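Local coordinates for arylesterase (Sulfolobus solfataricus, PDB 5L2P), which hydrolyses a broad range of aromatic esters, p-nitrophenyl fatty acid esters and organophosphates such as paraoxon, acting as a serine esterase of the alpha/beta hydrolase fold, at residues A[4-10]-A[284-288]; A[34-39]-A[88-93]; A[100-104]-A[291-295]; A[180-184]-A[280-284]. All coordinates share one frame; numbering follows the deposited sequence.

Interaction 1. Residues A[4-10]-A[284-288]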
loop_
_atom_site.group_PDB
_atom_site.type_symbol
_atom_site.label_atom_id
_atom_site.label_comp_id
_atom_site.label_asym_id
_atom_site.label_seq_id
_atom_site.Cartn_x
_atom_site.Cartn_y
_atom_site.Cartn_z
ATOM N N ASP A 4 -11.169 -12.501 7.248
ATOM C CA ASP A 4 -12.446 -13.079 7.626
ATOM C C ASP A 4 -12.221 -14.211 8.684
ATOM O O ASP A 4 -11.402 -15.081 8.494
ATOM C CB ASP A 4 -13.075 -13.634 6.357
ATOM C CG ASP A 4 -14.505 -14.035 6.529
ATOM O OD1 ASP A 4 -15.048 -14.073 7.664
ATOM O OD2 ASP A 4 -15.088 -14.324 5.465
ATOM N N PRO A 5 -12.930 -14.157 9.807
ATOM C CA PRO A 5 -12.772 -15.197 10.851
ATOM C C PRO A 5 -12.896 -16.653 10.376
ATOM O O PRO A 5 -12.164 -17.495 10.840
ATOM C CB PRO A 5 -13.895 -14.871 11.856
ATOM C CG PRO A 5 -14.058 -13.385 11.723
ATOM C CD PRO A 5 -13.848 -13.085 10.249
ATOM N N GLU A 6 -13.824 -16.933 9.466
ATOM C CA GLU A 6 -13.957 -18.280 8.885
ATOM C C GLU A 6 -12.705 -18.672 8.116
ATOM O O GLU A 6 -12.297 -19.824 8.135
ATOM C CB GLU A 6 -15.232 -18.443 8.005
ATOM C CG GLU A 6 -15.365 -17.470 6.829
ATOM C CD GLU A 6 -16.690 -17.556 6.049
ATOM O OE1 GLU A 6 -17.344 -18.646 6.069
ATOM O OE2 GLU A 6 -17.073 -16.522 5.414
ATOM N N VAL A 7 -12.092 -17.713 7.436
ATOM C CA VAL A 7 -10.860 -17.973 6.686
ATOM C C VAL A 7 -9.690 -18.199 7.638
ATOM O O VAL A 7 -8.862 -19.066 7.422
ATOM C CB VAL A 7 -10.543 -16.829 5.713
ATOM C CG1 VAL A 7 -9.181 -17.055 5.021
ATOM C CG2 VAL A 7 -11.662 -16.708 4.682
ATOM N N ARG A 8 -9.623 -17.392 8.685
ATOM C CA ARG A 8 -8.578 -17.527 9.694
ATOM C C ARG A 8 -8.646 -18.929 10.376
ATOM O O ARG A 8 -7.634 -19.573 10.578
ATOM C CB ARG A 8 -8.771 -16.451 10.742
ATOM C CG ARG A 8 -7.649 -16.292 11.748
ATOM C CD ARG A 8 -8.177 -15.368 12.834
ATOM N NE ARG A 8 -7.209 -14.901 13.830
ATOM C CZ ARG A 8 -6.542 -13.744 13.782
ATOM N NH1 ARG A 8 -6.652 -12.913 12.741
ATOM N NH2 ARG A 8 -5.720 -13.424 14.773
ATOM N N ASN A 9 -9.850 -19.361 10.728
ATOM C CA ASN A 9 -10.073 -20.654 11.309
ATOM C C ASN A 9 -9.657 -21.796 10.346
ATOM O O ASN A 9 -9.040 -22.795 10.765
ATOM C CB ASN A 9 -11.559 -20.794 11.732
ATOM C CG ASN A 9 -11.924 -19.909 12.918
ATOM O OD1 ASN A 9 -11.072 -19.169 13.441
ATOM N ND2 ASN A 9 -13.188 -19.991 13.361
ATOM N N PHE A 10 -9.968 -21.624 9.065
ATOM C CA PHE A 10 -9.551 -22.573 8.048
ATOM C C PHE A 10 -8.023 -22.733 8.005
ATOM O O PHE A 10 -7.505 -23.852 7.874
ATOM C CB PHE A 10 -10.119 -22.172 6.661
ATOM C CG PHE A 10 -9.517 -22.934 5.514
ATOM C CD1 PHE A 10 -9.935 -24.225 5.225
ATOM C CD2 PHE A 10 -8.499 -22.374 4.748
ATOM C CE1 PHE A 10 -9.370 -24.943 4.173
ATOM C CE2 PHE A 10 -7.904 -23.085 3.714
ATOM C CZ PHE A 10 -8.340 -24.372 3.422
ATOM N N LEU A 284 -10.313 -19.433 -0.360
ATOM C CA LEU A 284 -10.299 -20.630 0.452
ATOM C C LEU A 284 -10.639 -20.344 1.897
ATOM O O LEU A 284 -10.192 -19.344 2.467
ATOM C CB LEU A 284 -8.941 -21.310 0.328
ATOM C CG LEU A 284 -8.913 -22.078 -1.004
ATOM C CD1 LEU A 284 -7.513 -22.100 -1.611
ATOM C CD2 LEU A 284 -9.487 -23.503 -0.865
ATOM N N GLY A 285 -11.406 -21.256 2.496
ATOM C CA GLY A 285 -11.905 -21.072 3.852
ATOM C C GLY A 285 -13.166 -20.210 3.934
ATOM O O GLY A 285 -13.636 -19.931 5.046
ATOM N N SER A 286 -13.680 -19.774 2.781
ATOM C CA SER A 286 -14.900 -19.008 2.716
ATOM C C SER A 286 -15.766 -19.395 1.525
ATOM O O SER A 286 -15.731 -18.745 0.489
ATOM C CB SER A 286 -14.599 -17.503 2.656
ATOM O OG SER A 286 -15.821 -16.756 2.676
ATOM N N PRO A 287 -16.525 -20.492 1.655
ATOM C CA PRO A 287 -17.394 -20.900 0.570
ATOM C C PRO A 287 -18.447 -19.851 0.212
ATOM O O PRO A 287 -18.856 -19.798 -0.940
ATOM C CB PRO A 287 -18.049 -22.215 1.089
ATOM C CG PRO A 287 -17.760 -22.267 2.533
ATOM C CD PRO A 287 -16.490 -21.500 2.735
ATOM N N ARG A 288 -18.888 -19.059 1.181
ATOM C CA ARG A 288 -19.830 -17.952 0.919
ATOM C C ARG A 288 -19.236 -16.936 -0.080
ATOM O O ARG A 288 -19.873 -16.586 -1.063
ATOM C CB ARG A 288 -20.222 -17.216 2.226
ATOM C CG ARG A 288 -21.157 -16.012 2.007
ATOM C CD ARG A 288 -21.474 -15.204 3.286
ATOM N NE ARG A 288 -20.267 -14.972 4.083
ATOM C CZ ARG A 288 -19.344 -14.020 3.860
ATOM N NH1 ARG A 288 -19.459 -13.125 2.848
ATOM N NH2 ARG A 288 -18.290 -13.954 4.660
#
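E6 reaches R288 because its CG sits between the backbone N and the carbonyl carbon (chi1 58°) and the chain beyond runs extended, while R288 leaves its own backbone with CG opposite N and then bends at chi3 (44°). The two side chains cross at about a right angle, and E6 OE2 stands 2.9 Å from R288 NH2, a salt bridge whose hydrogen bond is weak, with an N-H...O angle of 128°. D4 OD2 comes to the edge of the same guanidinium, 3.3 Å from NH2, completing a network of two carboxylates on one arginine. R288 and D4 also pack on L272 and M265 of the second subunit. The geometry joins two helix starts: D4 is the N-cap of helix 5-17, and S286 the N-cap of helix 287-305, the last helix of the alpha/beta hydrolase chain. S286 OG lies 3.0 Å from E6 OE2 but also hydrogen-bonds T289 OG1. With an alanine in place of E6, R288 NH2 would probably be left with D4 as its one acidic partner across this contact. Further along, G285 N rests over one face of the F10 ring, toward its rim, and F10 CG is 3.5 Å from G285 CA. V7 CG2 packs on S286 CB at 3.7 Å, and F10 CE2 meets L284 CB at 4.0 Å.

Interaction 2. Residues A[34-39]-A[88-93]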
loop_
_atom_site.group_PDB
_atom_site.type_symbol
_atom_site.label_atom_id
_atom_site.label_comp_id
_atom_site.label_asym_id
_atom_site.label_seq_id
_atom_site.Cartn_x
_atom_site.Cartn_y
_atom_site.Cartn_z
ATOM N N VAL A 34 -4.771 -33.102 -1.694
ATOM C CA VAL A 34 -5.157 -31.747 -1.960
ATOM C C VAL A 34 -6.410 -31.703 -2.847
ATOM O O VAL A 34 -7.296 -30.868 -2.647
ATOM C CB VAL A 34 -4.012 -30.949 -2.623
ATOM C CG1 VAL A 34 -4.502 -29.551 -3.092
ATOM C CG2 VAL A 34 -2.829 -30.849 -1.654
ATOM N N ASN A 35 -6.492 -32.582 -3.841
ATOM C CA ASN A 35 -7.675 -32.647 -4.701
ATOM C C ASN A 35 -8.954 -32.899 -3.910
ATOM O O ASN A 35 -9.975 -32.296 -4.212
ATOM C CB ASN A 35 -7.501 -33.697 -5.789
ATOM C CG ASN A 35 -6.555 -33.245 -6.902
ATOM O OD1 ASN A 35 -6.147 -32.087 -6.967
ATOM N ND2 ASN A 35 -6.226 -34.152 -7.796
ATOM N N GLU A 36 -8.884 -33.777 -2.899
ATOM C CA GLU A 36 -10.024 -34.106 -2.029
ATOM C C GLU A 36 -10.415 -32.868 -1.218
ATOM O O GLU A 36 -11.611 -32.617 -1.005
ATOM C CB GLU A 36 -9.674 -35.226 -1.061
ATOM C CG GLU A 36 -9.250 -36.557 -1.689
ATOM C CD GLU A 36 -10.382 -37.486 -2.070
ATOM O OE1 GLU A 36 -11.536 -37.182 -1.702
ATOM O OE2 GLU A 36 -10.094 -38.504 -2.748
ATOM N N LEU A 37 -9.414 -32.112 -0.751
ATOM C CA LEU A 37 -9.639 -30.818 -0.039
ATOM C C LEU A 37 -10.378 -29.803 -0.904
ATOM O O LEU A 37 -11.324 -29.166 -0.446
ATOM C CB LEU A 37 -8.305 -30.180 0.437
ATOM C CG LEU A 37 -8.273 -28.739 0.998
ATOM C CD1 LEU A 37 -9.225 -28.585 2.172
ATOM C CD2 LEU A 37 -6.870 -28.317 1.469
ATOM N N LEU A 38 -9.938 -29.658 -2.142
ATOM C CA LEU A 38 -10.491 -28.649 -3.049
ATOM C C LEU A 38 -11.907 -29.040 -3.492
ATOM O O LEU A 38 -12.782 -28.175 -3.653
ATOM C CB LEU A 38 -9.592 -28.466 -4.282
ATOM C CG LEU A 38 -8.197 -27.917 -4.020
ATOM C CD1 LEU A 38 -7.365 -28.029 -5.295
ATOM C CD2 LEU A 38 -8.212 -26.511 -3.464
ATOM N N ALA A 39 -12.119 -30.336 -3.695
ATOM C CA ALA A 39 -13.383 -30.831 -4.206
ATOM C C ALA A 39 -14.501 -30.719 -3.151
ATOM O O ALA A 39 -15.662 -30.630 -3.496
ATOM C CB ALA A 39 -13.214 -32.257 -4.655
ATOM N N LEU A 88 -1.786 -30.195 -10.060
ATOM C CA LEU A 88 -2.920 -30.911 -9.508
ATOM C C LEU A 88 -4.232 -30.222 -9.854
ATOM O O LEU A 88 -4.256 -29.295 -10.619
ATOM C CB LEU A 88 -2.764 -31.091 -8.007
ATOM C CG LEU A 88 -2.619 -29.867 -7.103
ATOM C CD1 LEU A 88 -3.951 -29.204 -6.738
ATOM C CD2 LEU A 88 -1.925 -30.387 -5.838
ATOM N N GLY A 89 -5.337 -30.743 -9.324
ATOM C CA GLY A 89 -6.673 -30.279 -9.652
ATOM C C GLY A 89 -7.249 -31.016 -10.847
ATOM O O GLY A 89 -6.550 -31.745 -11.566
ATOM N N SER A 90 -8.534 -30.796 -11.079
ATOM C CA SER A 90 -9.228 -31.456 -12.176
ATOM C C SER A 90 -10.607 -30.826 -12.377
ATOM O O SER A 90 -10.961 -29.852 -11.700
ATOM C CB SER A 90 -9.407 -32.981 -11.888
ATOM O OG SER A 90 -10.276 -33.183 -10.795
ATOM N N ILE A 91 -11.387 -31.410 -13.284
ATOM C CA ILE A 91 -12.796 -31.118 -13.413
ATOM C C ILE A 91 -13.568 -31.363 -12.108
ATOM O O ILE A 91 -14.458 -30.596 -11.772
ATOM C CB ILE A 91 -13.420 -31.963 -14.531
ATOM C CG1 ILE A 91 -12.831 -31.547 -15.876
ATOM C CG2 ILE A 91 -14.930 -31.751 -14.604
ATOM C CD1 ILE A 91 -12.995 -32.587 -16.959
ATOM N N GLU A 92 -13.213 -32.410 -11.366
ATOM C CA GLU A 92 -13.908 -32.708 -10.113
ATOM C C GLU A 92 -13.647 -31.658 -9.029
ATOM O O GLU A 92 -14.510 -31.334 -8.221
ATOM C CB GLU A 92 -13.472 -34.095 -9.598
ATOM C CG GLU A 92 -13.889 -35.231 -10.517
ATOM C CD GLU A 92 -15.407 -35.525 -10.489
ATOM O OE1 GLU A 92 -16.152 -34.928 -9.659
ATOM O OE2 GLU A 92 -15.875 -36.354 -11.313
ATOM N N THR A 93 -12.427 -31.151 -8.997
ATOM C CA THR A 93 -12.027 -30.214 -7.932
ATOM C C THR A 93 -12.721 -28.850 -8.034
ATOM O O THR A 93 -12.953 -28.215 -7.012
ATOM C CB THR A 93 -10.500 -29.991 -7.904
ATOM O OG1 THR A 93 -10.085 -29.413 -9.143
ATOM C CG2 THR A 93 -9.768 -31.309 -7.635
#
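N35 on helix 27-39 reaches across to G89 in the loop that, in this alpha/beta hydrolase, leads from strand 77-81 to helix 95-105, just after the HGG motif assigned to the oxyanion hole by similarity. N35 CG points away from its carbonyl carbon (chi1 -75°), which brings the amide to the loop. There OD1 accepts the backbone N-H of G89 at 2.8 Å; the N-H...O angle is 137°, and the donor is tilted 21° from the plane of the amide carbonyl. A leucine in place of N35 would take away this acceptor and would probably leave the G89 amide without its partner on the helix. L88 lies beside this bond, its CD1 3.6 Å from N35 OD1. With its CG placed between its backbone N and carbonyl carbon, L88 sets both methyls against the helix: CD1 is 3.7 Å from V34 CG1 and 3.9 Å from L38 CD1, and the leucine crosses each of these side chains at about a right angle. V34 in turn touches I19.

T93 fills the other end of the contact. Its methyl CG2 is turned to the helix, 3.6 Å from N35 O and close to N35 CB, while the hydroxyl faces back into its own loop. L38 CB packs on T93 CB at 4.0 Å, and A39 CB lies beside the T93 backbone and E92 O. The E92 carboxylate is engaged elsewhere, in a salt bridge with R65. The T93 hydroxyl itself is taken up locally, OG1 donating to S90 O at 2.7 Å.

Interaction 3. Residues A[100-104]-A[291-295]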
loop_
_atom_site.group_PDB
_atom_site.type_symbol
_atom_site.label_atom_id
_atom_site.label_comp_id
_atom_site.label_asym_id
_atom_site.label_seq_id
_atom_site.Cartn_x
_atom_site.Cartn_y
_atom_site.Cartn_z
ATOM N N ILE A 100 -22.325 -23.583 -10.311
ATOM C CA ILE A 100 -22.786 -22.243 -9.950
ATOM C C ILE A 100 -22.609 -21.280 -11.130
ATOM O O ILE A 100 -23.469 -20.424 -11.379
ATOM C CB ILE A 100 -22.046 -21.691 -8.739
ATOM C CG1 ILE A 100 -22.339 -22.540 -7.500
ATOM C CG2 ILE A 100 -22.466 -20.255 -8.444
ATOM C CD1 ILE A 100 -21.324 -22.335 -6.383
ATOM N N LEU A 101 -21.510 -21.425 -11.870
ATOM C CA LEU A 101 -21.214 -20.513 -12.966
ATOM C C LEU A 101 -22.213 -20.662 -14.096
ATOM O O LEU A 101 -22.723 -19.657 -14.648
ATOM C CB LEU A 101 -19.781 -20.716 -13.475
ATOM C CG LEU A 101 -19.304 -19.749 -14.584
ATOM C CD1 LEU A 101 -19.240 -18.293 -14.142
ATOM C CD2 LEU A 101 -17.955 -20.240 -15.047
ATOM N N SER A 102 -22.487 -21.912 -14.423
ATOM C CA SER A 102 -23.474 -22.270 -15.443
ATOM C C SER A 102 -24.865 -21.711 -15.122
ATOM O O SER A 102 -25.531 -21.164 -15.980
ATOM C CB SER A 102 -23.539 -23.808 -15.577
ATOM O OG SER A 102 -24.429 -24.215 -16.613
ATOM N N ASN A 103 -25.300 -21.875 -13.881
ATOM C CA ASN A 103 -26.625 -21.423 -13.468
ATOM C C ASN A 103 -26.732 -19.914 -13.452
ATOM O O ASN A 103 -27.761 -19.372 -13.796
ATOM C CB ASN A 103 -26.973 -21.990 -12.093
ATOM C CG ASN A 103 -27.254 -23.494 -12.127
ATOM O OD1 ASN A 103 -27.604 -24.044 -13.161
ATOM N ND2 ASN A 103 -27.111 -24.157 -10.985
ATOM N N SER A 104 -25.651 -19.240 -13.048
ATOM C CA SER A 104 -25.612 -17.780 -12.978
ATOM C C SER A 104 -25.568 -17.180 -14.375
ATOM O O SER A 104 -26.264 -16.218 -14.665
ATOM C CB SER A 104 -24.377 -17.319 -12.241
ATOM O OG SER A 104 -24.398 -17.745 -10.906
ATOM N N ARG A 291 -18.803 -18.426 -3.605
ATOM C CA ARG A 291 -20.066 -18.462 -4.310
ATOM C C ARG A 291 -20.443 -17.082 -4.877
ATOM O O ARG A 291 -20.834 -16.949 -6.041
ATOM C CB ARG A 291 -21.189 -18.981 -3.388
ATOM C CG ARG A 291 -22.543 -18.971 -4.041
ATOM C CD ARG A 291 -23.583 -19.400 -3.063
ATOM N NE ARG A 291 -23.450 -20.832 -2.808
ATOM C CZ ARG A 291 -23.956 -21.792 -3.598
ATOM N NH1 ARG A 291 -24.619 -21.488 -4.712
ATOM N NH2 ARG A 291 -23.790 -23.065 -3.265
ATOM N N GLN A 292 -20.341 -16.071 -4.028
ATOM C CA GLN A 292 -20.691 -14.690 -4.383
ATOM C C GLN A 292 -19.888 -14.169 -5.547
ATOM O O GLN A 292 -20.460 -13.556 -6.463
ATOM C CB GLN A 292 -20.517 -13.762 -3.183
ATOM C CG GLN A 292 -21.617 -13.944 -2.142
ATOM C CD GLN A 292 -21.442 -13.051 -0.961
ATOM O OE1 GLN A 292 -20.366 -13.009 -0.339
ATOM N NE2 GLN A 292 -22.493 -12.320 -0.632
ATOM N N VAL A 293 -18.594 -14.449 -5.551
ATOM C CA VAL A 293 -17.740 -14.053 -6.683
ATOM C C VAL A 293 -18.182 -14.700 -7.971
ATOM O O VAL A 293 -18.240 -14.025 -9.021
ATOM C CB VAL A 293 -16.241 -14.314 -6.385
ATOM C CG1 VAL A 293 -15.359 -14.123 -7.601
ATOM C CG2 VAL A 293 -15.749 -13.404 -5.264
ATOM N N THR A 294 -18.475 -16.017 -7.913
ATOM C CA THR A 294 -18.922 -16.785 -9.114
ATOM C C THR A 294 -20.254 -16.245 -9.649
ATOM O O THR A 294 -20.449 -16.142 -10.853
ATOM C CB THR A 294 -19.059 -18.301 -8.826
ATOM O OG1 THR A 294 -17.893 -18.752 -8.139
ATOM C CG2 THR A 294 -19.156 -19.077 -10.090
ATOM N N VAL A 295 -21.166 -15.926 -8.730
ATOM C CA VAL A 295 -22.464 -15.358 -9.105
ATOM C C VAL A 295 -22.331 -13.960 -9.739
ATOM O O VAL A 295 -23.010 -13.669 -10.726
ATOM C CB VAL A 295 -23.407 -15.302 -7.880
ATOM C CG1 VAL A 295 -24.608 -14.411 -8.101
ATOM C CG2 VAL A 295 -23.890 -16.694 -7.551
#
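I100 meets R291, T294 and V295, crossing each side chain at about a right angle, so that one branched residue of helix 95-105 serves three partners on helix 287-305. Its two branches divide the work. CG1 points away from the carbonyl carbon and carries CD1 over one face of the R291 guanidinium, 3.7 Å above the plane and offset toward the rim. CG2 faces the helix instead, 3.9 Å from both T294 CG2 and V295 CG2. R291 comes into place through a bend at chi3 (-72°), which lays its flat end against the isoleucine, and NH2 of the same group is salt-bridged to D45.

T294 is split in a similar way. Its methyl CG2 enters beside L101, 3.8 Å from L101 CB, while OG1 turns back to hydrogen-bond S290 O within its own helix. Farther along, S104 OG lies 3.6 Å from V295 CG2. That hydroxyl also bonds I100 O at 2.9 Å, as S104 N does, and the two donors approach from opposite faces of the carbonyl plane; the hydroxyl is thus hydrogen-bonded inside its own helix. No hydrogen bond crosses the interface, where the side chains meet by van der Waals packing.

The short segments run in roughly the same direction, their axes 9.3 Å apart and crossing at -39°. This is helix-helix packing within the alpha/beta hydrolase fold. I100 is also covered by V42, V295 packs on A299 of the second subunit, and the C-terminal helix 287-305 touches strand 178-182 of the central sheet through I297, which packs on V180 and V182.

Interaction 4. Residues A[180-184]-A[280-284]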
loop_
_atom_site.group_PDB
_atom_site.type_symbol
_atom_site.label_atom_id
_atom_site.label_comp_id
_atom_site.label_asym_id
_atom_site.label_seq_id
_atom_site.Cartn_x
_atom_site.Cartn_y
_atom_site.Cartn_z
ATOM N N VAL A 180 -12.009 -14.279 -18.165
ATOM C CA VAL A 180 -12.184 -14.083 -16.748
ATOM C C VAL A 180 -11.116 -14.817 -15.949
ATOM O O VAL A 180 -11.373 -15.880 -15.407
ATOM C CB VAL A 180 -13.586 -14.521 -16.299
ATOM C CG1 VAL A 180 -13.852 -14.119 -14.855
ATOM C CG2 VAL A 180 -14.630 -13.863 -17.190
ATOM N N PRO A 181 -9.905 -14.225 -15.862
ATOM C CA PRO A 181 -8.887 -14.770 -14.974
ATOM C C PRO A 181 -9.138 -14.358 -13.538
ATOM O O PRO A 181 -9.134 -13.165 -13.205
ATOM C CB PRO A 181 -7.584 -14.164 -15.509
ATOM C CG PRO A 181 -7.995 -12.931 -16.220
ATOM C CD PRO A 181 -9.428 -13.042 -16.603
ATOM N N VAL A 182 -9.356 -15.352 -12.688
ATOM C CA VAL A 182 -9.554 -15.126 -11.275
ATOM C C VAL A 182 -8.259 -15.518 -10.556
ATOM O O VAL A 182 -7.686 -16.591 -10.776
ATOM C CB VAL A 182 -10.708 -15.982 -10.775
ATOM C CG1 VAL A 182 -10.890 -15.841 -9.261
ATOM C CG2 VAL A 182 -11.971 -15.610 -11.520
ATOM N N VAL A 183 -7.811 -14.637 -9.677
ATOM C CA VAL A 183 -6.538 -14.786 -8.992
ATOM C C VAL A 183 -5.423 -15.436 -9.845
ATOM O O VAL A 183 -4.696 -16.291 -9.367
ATOM C CB VAL A 183 -6.720 -15.485 -7.629
ATOM C CG1 VAL A 183 -7.624 -14.615 -6.727
ATOM C CG2 VAL A 183 -7.285 -16.915 -7.798
ATOM N N PRO A 184 -5.214 -14.936 -11.055
ATOM C CA PRO A 184 -4.248 -15.528 -11.941
ATOM C C PRO A 184 -2.766 -15.390 -11.582
ATOM O O PRO A 184 -2.339 -14.404 -10.951
ATOM C CB PRO A 184 -4.464 -14.711 -13.244
ATOM C CG PRO A 184 -4.813 -13.350 -12.764
ATOM C CD PRO A 184 -5.637 -13.583 -11.522
ATOM N N VAL A 280 -8.024 -14.811 1.163
ATOM C CA VAL A 280 -6.760 -15.338 0.708
ATOM C C VAL A 280 -6.951 -15.873 -0.697
ATOM O O VAL A 280 -8.014 -15.754 -1.272
ATOM C CB VAL A 280 -6.199 -16.404 1.682
ATOM C CG1 VAL A 280 -5.978 -15.778 3.059
ATOM C CG2 VAL A 280 -7.078 -17.653 1.732
ATOM N N HIS A 281 -5.898 -16.427 -1.257
ATOM C CA HIS A 281 -5.926 -16.930 -2.620
ATOM C C HIS A 281 -7.086 -17.890 -2.865
ATOM O O HIS A 281 -7.317 -18.828 -2.099
ATOM C CB HIS A 281 -4.607 -17.619 -2.915
ATOM C CG HIS A 281 -4.538 -18.250 -4.263
ATOM N ND1 HIS A 281 -4.383 -17.527 -5.425
ATOM C CD2 HIS A 281 -4.592 -19.549 -4.634
ATOM C CE1 HIS A 281 -4.338 -18.353 -6.453
ATOM N NE2 HIS A 281 -4.477 -19.587 -6.002
ATOM N N ALA A 282 -7.817 -17.617 -3.938
ATOM C CA ALA A 282 -8.954 -18.469 -4.378
ATOM C C ALA A 282 -10.144 -18.502 -3.400
ATOM O O ALA A 282 -11.030 -19.282 -3.559
ATOM C CB ALA A 282 -8.456 -19.849 -4.716
ATOM N N PHE A 283 -10.153 -17.612 -2.419
ATOM C CA PHE A 283 -11.245 -17.485 -1.455
ATOM C C PHE A 283 -11.420 -18.740 -0.605
ATOM O O PHE A 283 -12.496 -19.049 -0.146
ATOM C CB PHE A 283 -12.541 -17.051 -2.154
ATOM C CG PHE A 283 -12.309 -16.044 -3.265
ATOM C CD1 PHE A 283 -11.792 -14.793 -3.006
ATOM C CD2 PHE A 283 -12.555 -16.383 -4.590
ATOM C CE1 PHE A 283 -11.545 -13.881 -4.022
ATOM C CE2 PHE A 283 -12.304 -15.483 -5.616
ATOM C CZ PHE A 283 -11.796 -14.226 -5.327
ATOM N N LEU A 284 -10.313 -19.433 -0.360
ATOM C CA LEU A 284 -10.299 -20.630 0.452
ATOM C C LEU A 284 -10.639 -20.344 1.897
ATOM O O LEU A 284 -10.192 -19.344 2.467
ATOM C CB LEU A 284 -8.941 -21.310 0.328
ATOM C CG LEU A 284 -8.913 -22.078 -1.004
ATOM C CD1 LEU A 284 -7.513 -22.100 -1.611
ATOM C CD2 LEU A 284 -9.487 -23.503 -0.865
#
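V183 CG2 approaches the imidazole of H281 obliquely, 3.5 Å from CE1, while one face of the same ring has A282 CB 3.8 Å above its plane, offset toward the rim. The other aromatic group, F283, is met obliquely by two valines: V182 CG1 is 3.9 Å from CE2 and V183 CG1 is 4.4 Å from CZ. V182 and the phenylalanine cross at about a right angle, whereas V183 and H281 run across each other at a slant. V183 therefore touches both rings, and its rotamer explains how: CG2 lies between its backbone N and carbonyl carbon (chi1 of CG1 -62°), bringing that methyl to the imidazole, and CG1 goes toward F283. V183 O lies 3.6 Å from H281 CE1, and V183 CB is 3.8 Å from ND1, so backbone and side chain of one residue border the same part of the ring.

H281 has CG anti to the backbone N (chi1 177°), which swings the ring from its loop toward the end of strand 178-182. Outside the segments, ND1 hydrogen-bonds D251 OD2 and NE2 bonds S156 OG; V183 also packs on D251. F283 is backed by V246 and A248 of strand 242-248 and by V293 of helix 287-305. The arrangement is that of the Ser-His-Asp catalytic triad of the alpha/beta hydrolase fold, with S156, H281 and D251 as the inferred catalytic residues and the histidine presented on a loop following the last strand.

From the N terminus, 4-10 opens interaction 1, which closes only at 284-288 and brackets most of the chain. Within that span interaction 2 opens at 34-39 and closes at 88-93, tying helix 27-39 to the loop before helix 95-105. Interaction 3 then opens at 100-104, and interaction 4 at 180-184; interaction 4 closes first, at 280-284, and so lies wholly within interaction 3. Interaction 3 closes last, at 291-295, and therefore crosses interaction 1. L284 belongs to interactions 1 and 4, and L284 CD2 packs on L38 CD2 of interaction 2 at 4.2 Å. Interactions 3 and 4 meet where the last helix packs on the histidine loop.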